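Side-chain contacts in DMATS type aromatic prenyltransferase (Streptomyces coelicolor, PDB 6ZS0), which probably catalyses transfer of a dimethylallyl group to C5 of the indole ring of tryptophan: residues D210-T213 with A214-A218; R282-G285 with E286-A289; D301-V304 with L305-L309. All coordinates share one frame; numbering follows the deposited sequence.

Contact 1 (D210-T213 with A214-A218); sequences DNLT and AGRAA
Thr213 and Arg216 meet in an N-terminal helix cap, where the loop leaving strand 202-209 of the barrel turns into the short helix 214-217. Thr213 OG1 stands between its own backbone N and carbonyl carbon (chi1 62°), a rotation that turns the hydroxyl to the first turn of the helix, where it accepts from Arg216 N at 3.1 Å. The Arg216 chain bends at chi3 (-52°) and folds back over the loop, so that one guanidinium face lies above the same OG1. At the edge of that group Arg216 NH1 donates to Asn211 O at 3.0 Å, reaching the oxygen from above the carbonyl plane. Two waters widen the grip: one joins NH1 to Asp210 O, the other joins NH2 to Asn211 O. On the inner side Leu212 CD2 packs on Ala217 CB at 3.9 Å, and both residues also touch Leu273 of strand 270-275. A valine in place of Thr213 would probably leave Arg216 N without its side-chain acceptor and weaken the start of the helix. Ala217 N bonds to Thr213 O at 2.9 Å, the first backbone turn behind a threonine N-cap, here at a strand-to-helix junction of the ABBA barrel.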
ATOM      1  N   ASP A 210       5.247  -3.359  16.847  1.00 18.55           N
ATOM      2  CA  ASP A 210       5.389  -2.208  17.756  1.00 19.39           C
ATOM      3  C   ASP A 210       6.830  -2.133  18.272  1.00 18.54           C
ATOM      4  O   ASP A 210       7.390  -3.198  18.636  1.00 18.64           O
ATOM      5  CB  ASP A 210       4.400  -2.330  18.905  1.00 21.44           C
ATOM      6  CG  ASP A 210       2.939  -2.400  18.500  1.00 22.73           C
ATOM      7  OD1 ASP A 210       2.629  -2.115  17.345  1.00 23.46           O
ATOM      8  OD2 ASP A 210       2.114  -2.757  19.377  1.00 26.43           O
ATOM      9  N   ASN A 211       7.385  -0.930  18.303  1.00 18.05           N
ATOM     10  CA  ASN A 211       8.717  -0.603  18.881  1.00 17.91           C
ATOM     11  C   ASN A 211       9.747  -1.526  18.234  1.00 17.12           C
ATOM     12  O   ASN A 211      10.587  -2.139  18.939  1.00 16.86           O
ATOM     13  CB  ASN A 211       8.712  -0.718  20.404  1.00 19.50           C
ATOM     14  CG  ASN A 211       7.633   0.139  21.024  1.00 21.30           C
ATOM     15  OD1 ASN A 211       7.500   1.319  20.699  1.00 23.18           O
ATOM     16  ND2 ASN A 211       6.851  -0.445  21.910  1.00 22.96           N
ATOM     17  N   LEU A 212       9.670  -1.686  16.929  1.00 15.94           N
ATOM     18  CA  LEU A 212      10.629  -2.562  16.218  1.00 15.85           C
ATOM     19  C   LEU A 212      12.051  -2.027  16.353  1.00 16.05           C
ATOM     20  O   LEU A 212      12.275  -0.814  16.264  1.00 15.78           O
ATOM     21  CB  LEU A 212      10.241  -2.659  14.738  1.00 15.58           C
ATOM     22  CG  LEU A 212      11.012  -3.660  13.879  1.00 15.64           C
ATOM     23  CD1 LEU A 212      10.812  -5.111  14.307  1.00 16.06           C
ATOM     24  CD2 LEU A 212      10.600  -3.493  12.441  1.00 15.48           C
ATOM     25  N   THR A 213      13.003  -2.947  16.549  1.00 16.40           N
ATOM     26  CA  THR A 213      14.446  -2.650  16.548  1.00 17.05           C
ATOM     27  C   THR A 213      15.109  -3.242  15.315  1.00 18.15           C
ATOM     28  O   THR A 213      14.529  -4.127  14.654  1.00 18.74           O
ATOM     29  CB  THR A 213      15.139  -3.255  17.777  1.00 17.04           C
ATOM     30  OG1 THR A 213      14.966  -4.675  17.700  1.00 16.89           O
ATOM     31  CG2 THR A 213      14.568  -2.701  19.056  1.00 17.05           C
ATOM     32  N   ALA A 214      16.296  -2.745  15.011  1.00 20.03           N
ATOM     33  CA  ALA A 214      17.054  -3.165  13.834  1.00 20.71           C
ATOM     34  C   ALA A 214      17.337  -4.679  13.952  1.00 21.11           C
ATOM     35  O   ALA A 214      17.144  -5.386  12.984  1.00 20.69           O
ATOM     36  CB  ALA A 214      18.314  -2.343  13.744  1.00 21.87           C
ATOM     37  N   GLY A 215      17.741  -5.148  15.133  1.00 21.58           N
ATOM     38  CA  GLY A 215      18.014  -6.577  15.381  1.00 21.84           C
ATOM     39  C   GLY A 215      16.786  -7.440  15.214  1.00 21.46           C
ATOM     40  O   GLY A 215      16.893  -8.521  14.630  1.00 21.98           O
ATOM     41  N   ARG A 216      15.634  -6.994  15.724  1.00 20.17           N
ATOM     42  CA  ARG A 216      14.395  -7.794  15.632  1.00 20.07           C
ATOM     43  C   ARG A 216      13.976  -7.845  14.155  1.00 20.00           C
ATOM     44  O   ARG A 216      13.556  -8.924  13.679  1.00 20.68           O
ATOM     45  CB  ARG A 216      13.307  -7.241  16.550  1.00 19.49           C
ATOM     46  CG  ARG A 216      12.154  -8.212  16.738  1.00 19.77           C
ATOM     47  CD  ARG A 216      11.059  -7.708  17.653  1.00 19.48           C
ATOM     48  NE  ARG A 216      11.638  -7.253  18.914  1.00 19.51           N
ATOM     49  CZ  ARG A 216      11.591  -6.017  19.374  1.00 19.82           C
ATOM     50  NH1 ARG A 216      10.863  -5.102  18.747  1.00 19.52           N
ATOM     51  NH2 ARG A 216      12.228  -5.705  20.491  1.00 19.94           N
ATOM     52  N   ALA A 217      14.124  -6.730  13.459  1.00 20.56           N
ATOM     53  CA  ALA A 217      13.775  -6.589  12.029  1.00 20.75           C
ATOM     54  C   ALA A 217      14.576  -7.616  11.218  1.00 22.46           C
ATOM     55  O   ALA A 217      14.006  -8.293  10.384  1.00 22.83           O
ATOM     56  CB  ALA A 217      14.047  -5.184  11.583  1.00 20.61           C
ATOM     57  N   ALA A 218      15.850  -7.766  11.541  1.00 24.11           N
ATOM     58  CA  ALA A 218      16.774  -8.741  10.904  1.00 26.19           C
ATOM     59  C   ALA A 218      16.301 -10.189  11.103  1.00 27.40           C
ATOM     60  O   ALA A 218      16.725 -11.053  10.318  1.00 29.58           O
ATOM     61  CB  ALA A 218      18.147  -8.536  11.481  1.00 26.96           C
TER
HETATM   62  O   HOH W   1       8.545  -5.305  17.089  1.00 16.95           O
HETATM   63  O   HOH W   2      11.999  -2.950  21.703  1.00 23.62           O

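Contact 2 (R282-G285 with E286-A289); sequences RHDG and EALA
Glu286 reaches back from the first turn of helix 284-297 to Arg282, an i to i+4 salt bridge beside the helix N terminus, whose N-cap position is His283. Its CB lies 3.4 Å from His283 O, the carbonyl that takes a bond from Ala287 N and a weak one from Glu286 N. CG then passes over one face of the His283 imidazole, a CH-pi contact with 4.1 Å from CG to the ring centroid; the ring stands there because His283 CG sits between its backbone N and carbonyl carbon (chi1 52°). Beyond CG the chain is extended and carries CD to the Arg282 backbone and side chain. Glu286 OE1 accepts from Arg282 N at 2.9 Å in an almost straight bond (175°), approached from above the carboxylate plane. OE2 turns its syn lone pair to Arg282 NH2. Each oxygen thus has its own donor in one residue, which limits rotation of the carboxylate. The Asp284 carboxylate is held outside this turn: it takes the N-H groups of Leu323 and Ile324 and pairs with Arg315, tying the helix start to strand 324-332. Leu288 N closes the next turn on Asp284 O at 2.9 Å. The guanidinium of Arg282 stands nearly upright to the Glu286 carboxylate, their planes 84° apart, with NH2 only 2.7 Å from OE2.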
ATOM      1  N   ARG A 282      11.819  15.518   9.676  1.00 21.77           N
ATOM      2  CA  ARG A 282      11.342  16.914   9.840  1.00 23.11           C
ATOM      3  C   ARG A 282      10.420  17.283   8.684  1.00 22.41           C
ATOM      4  O   ARG A 282       9.533  18.087   8.896  1.00 21.87           O
ATOM      5  CB  ARG A 282      12.511  17.897   9.837  1.00 25.33           C
ATOM      6  CG  ARG A 282      13.504  17.709  10.962  1.00 27.79           C
ATOM      7  CD  ARG A 282      14.672  18.684  10.805  1.00 30.26           C
ATOM      8  NE  ARG A 282      15.602  18.671  11.935  1.00 33.33           N
ATOM      9  CZ  ARG A 282      16.603  17.799  12.106  1.00 34.80           C
ATOM     10  NH1 ARG A 282      17.380  17.896  13.177  1.00 36.36           N
ATOM     11  NH2 ARG A 282      16.812  16.830  11.223  1.00 34.97           N
ATOM     12  N   HIS A 283      10.679  16.761   7.489  1.00 21.83           N
ATOM     13  CA  HIS A 283       9.952  17.143   6.256  1.00 22.26           C
ATOM     14  C   HIS A 283      10.242  16.137   5.152  1.00 21.65           C
ATOM     15  O   HIS A 283      11.123  15.256   5.323  1.00 21.29           O
ATOM     16  CB  HIS A 283      10.274  18.598   5.835  1.00 23.02           C
ATOM     17  CG  HIS A 283      11.734  18.881   5.732  1.00 23.96           C
ATOM     18  ND1 HIS A 283      12.504  18.341   4.741  1.00 24.26           N
ATOM     19  CD2 HIS A 283      12.561  19.629   6.504  1.00 24.96           C
ATOM     20  CE1 HIS A 283      13.761  18.755   4.885  1.00 24.76           C
ATOM     21  NE2 HIS A 283      13.816  19.548   5.960  1.00 25.23           N
ATOM     22  N   ASP A 284       9.538  16.266   4.043  1.00 21.62           N
ATOM     23  CA  ASP A 284       9.688  15.344   2.900  1.00 21.69           C
ATOM     24  C   ASP A 284      11.043  15.508   2.221  1.00 21.85           C
ATOM     25  O   ASP A 284      11.464  14.571   1.527  1.00 21.62           O
ATOM     26  CB  ASP A 284       8.523  15.511   1.925  1.00 21.98           C
ATOM     27  CG  ASP A 284       7.317  14.765   2.435  1.00 22.54           C
ATOM     28  OD1 ASP A 284       7.459  13.531   2.598  1.00 23.79           O
ATOM     29  OD2 ASP A 284       6.270  15.398   2.629  1.00 21.96           O
ATOM     30  N   GLY A 285      11.742  16.620   2.413  1.00 22.41           N
ATOM     31  CA  GLY A 285      13.132  16.715   1.906  1.00 22.66           C
ATOM     32  C   GLY A 285      14.006  15.631   2.528  1.00 22.80           C
ATOM     33  O   GLY A 285      14.807  14.980   1.807  1.00 22.96           O
ATOM     34  N   GLU A 286      13.886  15.439   3.836  1.00 23.04           N
ATOM     35  CA  GLU A 286      14.620  14.398   4.588  1.00 23.17           C
ATOM     36  C   GLU A 286      14.144  13.018   4.150  1.00 22.16           C
ATOM     37  O   GLU A 286      14.965  12.153   3.953  1.00 22.04           O
ATOM     38  CB  GLU A 286      14.416  14.572   6.082  1.00 24.61           C
ATOM     39  CG  GLU A 286      15.131  15.767   6.646  1.00 26.11           C
ATOM     40  CD  GLU A 286      15.200  15.769   8.162  1.00 27.06           C
ATOM     41  OE1 GLU A 286      14.537  14.931   8.793  1.00 26.15           O
ATOM     42  OE2 GLU A 286      15.920  16.623   8.712  1.00 29.84           O
ATOM     43  N   ALA A 287      12.832  12.809   4.014  1.00 21.26           N
ATOM     44  CA  ALA A 287      12.316  11.497   3.559  1.00 20.92           C
ATOM     45  C   ALA A 287      12.903  11.159   2.180  1.00 21.18           C
ATOM     46  O   ALA A 287      13.295   9.995   1.977  1.00 20.35           O
ATOM     47  CB  ALA A 287      10.815  11.495   3.573  1.00 20.39           C
ATOM     48  N   LEU A 288      12.950  12.143   1.270  1.00 21.83           N
ATOM     49  CA  LEU A 288      13.462  11.970  -0.109  1.00 23.15           C
ATOM     50  C   LEU A 288      14.957  11.623  -0.040  1.00 23.05           C
ATOM     51  O   LEU A 288      15.401  10.688  -0.757  1.00 22.79           O
ATOM     52  CB  LEU A 288      13.194  13.234  -0.939  1.00 24.63           C
ATOM     53  CG  LEU A 288      13.311  13.064  -2.461  1.00 26.28           C
ATOM     54  CD1 LEU A 288      12.258  12.111  -2.999  1.00 26.70           C
ATOM     55  CD2 LEU A 288      13.166  14.394  -3.191  1.00 26.56           C
ATOM     56  N   ALA A 289      15.698  12.314   0.818  1.00 22.98           N
ATOM     57  CA  ALA A 289      17.145  12.077   0.989  1.00 23.05           C
ATOM     58  C   ALA A 289      17.387  10.621   1.453  1.00 22.55           C
ATOM     59  O   ALA A 289      18.253   9.915   0.856  1.00 22.45           O
ATOM     60  CB  ALA A 289      17.712  13.100   1.937  1.00 23.28           C
TER

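Contact 3 (D301-V304 with L305-L309); sequences DASV and LHRAL
With chi1 at -69° His306 sets its CG beside its own backbone N, and the ring swings back to the start of the helix, where ND1 donates to Ala302 O at 2.9 Å. The oxygen lies at the ring edge, near the ring plane, whereas ND1 comes to the carbonyl from well above the plane of that group. Ala302 O also takes weak bonds from Leu305 N and His306 N, so three donors converge on one carbonyl, and the bond at ND1 fixes the rotation of the imidazole. Arg307, with a similar first torsion, bends instead at chi3 (-105°) and brings its guanidinium back over Val304: one face lies above Val304 CA, and NH2 meets Val304 CG2 at 3.4 Å. His306, Arg307 and Val304 belong to the N-terminal turns of helix 303-312, one of the outer helices around the β-barrel of the ABBA prenyltransferase fold. Just ahead of it Asp301 caps the turn. Its OD1 uses the syn lone pair to receive Ser303 OG at 2.6 Å, and OD2 accepts a weak bond from Ser303 N. A water spans the same turn, donating to Asp301 O and accepting from Leu305 N at 2.9 Å. Val304 and Arg307 both touch Val20 of helix 6-20, while Leu305 turns to Ala341 of strand 338-344. Farther along, Ala308 N reaches Val304 O at 2.8 Å, and Ala308 CB rests 3.5 Å from the same oxygen.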
ATOM      1  N   ASP A 301      18.863   4.403  -9.443  1.00 38.95           N
ATOM      2  CA  ASP A 301      18.808   5.884  -9.550  1.00 39.51           C
ATOM      3  C   ASP A 301      17.554   6.398  -8.845  1.00 37.06           C
ATOM      4  O   ASP A 301      16.529   5.720  -8.950  1.00 37.38           O
ATOM      5  CB  ASP A 301      18.767   6.343 -11.008  1.00 42.02           C
ATOM      6  CG  ASP A 301      18.394   7.809 -11.166  1.00 42.72           C
ATOM      7  OD1 ASP A 301      17.360   8.097 -11.789  1.00 44.02           O
ATOM      8  OD2 ASP A 301      19.107   8.635 -10.640  1.00 46.03           O
ATOM      9  N   ALA A 302      17.638   7.582  -8.230  1.00 34.34           N
ATOM     10  CA  ALA A 302      16.573   8.205  -7.408  1.00 32.57           C
ATOM     11  C   ALA A 302      15.919   9.417  -8.101  1.00 31.51           C
ATOM     12  O   ALA A 302      14.955   9.932  -7.557  1.00 30.59           O
ATOM     13  CB  ALA A 302      17.166   8.604  -6.089  1.00 32.32           C
ATOM     14  N   SER A 303      16.406   9.882  -9.262  1.00 31.65           N
ATOM     15  CA  SER A 303      15.860  11.090  -9.938  1.00 31.11           C
ATOM     16  C   SER A 303      14.361  10.914 -10.258  1.00 28.64           C
ATOM     17  O   SER A 303      13.622  11.901 -10.169  1.00 27.84           O
ATOM     18  CB  SER A 303      16.672  11.450 -11.176  1.00 33.18           C
ATOM     19  OG  SER A 303      16.511  10.476 -12.186  1.00 35.05           O
ATOM     20  N   VAL A 304      13.902   9.704 -10.579  1.00 27.48           N
ATOM     21  CA  VAL A 304      12.458   9.472 -10.872  1.00 26.05           C
ATOM     22  C   VAL A 304      11.647   9.785  -9.607  1.00 24.28           C
ATOM     23  O   VAL A 304      10.598  10.400  -9.731  1.00 23.96           O
ATOM     24  CB  VAL A 304      12.174   8.054 -11.409  1.00 26.48           C
ATOM     25  CG1 VAL A 304      10.702   7.688 -11.347  1.00 26.06           C
ATOM     26  CG2 VAL A 304      12.663   7.886 -12.837  1.00 27.30           C
ATOM     27  N   LEU A 305      12.131   9.412  -8.425  1.00 23.53           N
ATOM     28  CA  LEU A 305      11.369   9.670  -7.174  1.00 22.48           C
ATOM     29  C   LEU A 305      11.291  11.178  -6.911  1.00 22.68           C
ATOM     30  O   LEU A 305      10.240  11.625  -6.448  1.00 21.64           O
ATOM     31  CB  LEU A 305      12.000   8.926  -6.005  1.00 22.55           C
ATOM     32  CG  LEU A 305      11.256   9.066  -4.674  1.00 22.47           C
ATOM     33  CD1 LEU A 305       9.849   8.453  -4.720  1.00 21.92           C
ATOM     34  CD2 LEU A 305      12.059   8.428  -3.557  1.00 23.06           C
ATOM     35  N   HIS A 306      12.340  11.943  -7.237  1.00 22.81           N
ATOM     36  CA  HIS A 306      12.303  13.431  -7.121  1.00 24.21           C
ATOM     37  C   HIS A 306      11.223  14.003  -8.044  1.00 23.68           C
ATOM     38  O   HIS A 306      10.460  14.877  -7.598  1.00 23.96           O
ATOM     39  CB  HIS A 306      13.672  14.058  -7.414  1.00 25.33           C
ATOM     40  CG  HIS A 306      14.691  13.764  -6.378  1.00 27.39           C
ATOM     41  ND1 HIS A 306      15.143  12.492  -6.138  1.00 27.83           N
ATOM     42  CD2 HIS A 306      15.367  14.570  -5.531  1.00 29.18           C
ATOM     43  CE1 HIS A 306      16.037  12.515  -5.179  1.00 28.59           C
ATOM     44  NE2 HIS A 306      16.211  13.784  -4.802  1.00 30.21           N
ATOM     45  N   ARG A 307      11.129  13.513  -9.274  1.00 24.18           N
ATOM     46  CA  ARG A 307      10.082  13.959 -10.222  1.00 25.26           C
ATOM     47  C   ARG A 307       8.704  13.507  -9.724  1.00 23.66           C
ATOM     48  O   ARG A 307       7.742  14.261  -9.926  1.00 23.68           O
ATOM     49  CB  ARG A 307      10.355  13.425 -11.626  1.00 27.87           C
ATOM     50  CG  ARG A 307      11.617  14.019 -12.233  1.00 30.94           C
ATOM     51  CD  ARG A 307      11.776  13.684 -13.703  1.00 34.42           C
ATOM     52  NE  ARG A 307      12.800  12.665 -13.901  1.00 38.46           N
ATOM     53  CZ  ARG A 307      12.622  11.486 -14.503  1.00 40.87           C
ATOM     54  NH1 ARG A 307      11.436  11.131 -14.995  1.00 42.37           N
ATOM     55  NH2 ARG A 307      13.651  10.664 -14.614  1.00 42.59           N
ATOM     56  N   ALA A 308       8.623  12.324  -9.105  1.00 22.41           N
ATOM     57  CA  ALA A 308       7.344  11.767  -8.602  1.00 21.92           C
ATOM     58  C   ALA A 308       6.765  12.714  -7.551  1.00 22.07           C
ATOM     59  O   ALA A 308       5.579  12.988  -7.596  1.00 22.01           O
ATOM     60  CB  ALA A 308       7.568  10.388  -8.052  1.00 21.51           C
ATOM     61  N   LEU A 309       7.567  13.183  -6.604  1.00 22.25           N
ATOM     62  CA  LEU A 309       7.052  14.113  -5.581  1.00 23.94           C
ATOM     63  C   LEU A 309       6.497  15.384  -6.234  1.00 23.84           C
ATOM     64  O   LEU A 309       5.401  15.781  -5.864  1.00 24.04           O
ATOM     65  CB  LEU A 309       8.108  14.398  -4.511  1.00 25.00           C
ATOM     66  CG  LEU A 309       7.890  13.573  -3.254  1.00 26.93           C
ATOM     67  CD1 LEU A 309       8.029  12.094  -3.585  1.00 27.27           C
ATOM     68  CD2 LEU A 309       8.843  13.987  -2.141  1.00 27.71           C
TER
HETATM   69  O   HOH W   3      13.925   7.073  -8.503  1.00 34.68           O

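From the N terminus the chain passes contact 1, contact 2 and contact 3 in series; none nests within or crosses another. Each closes a local turn at a helix start: contact 1 after strand 202-209, contact 2 at the head of helix 284-297, contact 3 at the head of helix 303-312. Contact 1 stands apart, its centre about 22 Å from that of contact 2 and about 28 Å from that of contact 3. The latter two touch, through Leu288 CD2 and His306 CD2 at 3.2 Å and through Leu288 CD1 against Leu305 and Leu309, which joins the two successive helices outside the barrel. Contact 1 faces helix 229-240 instead.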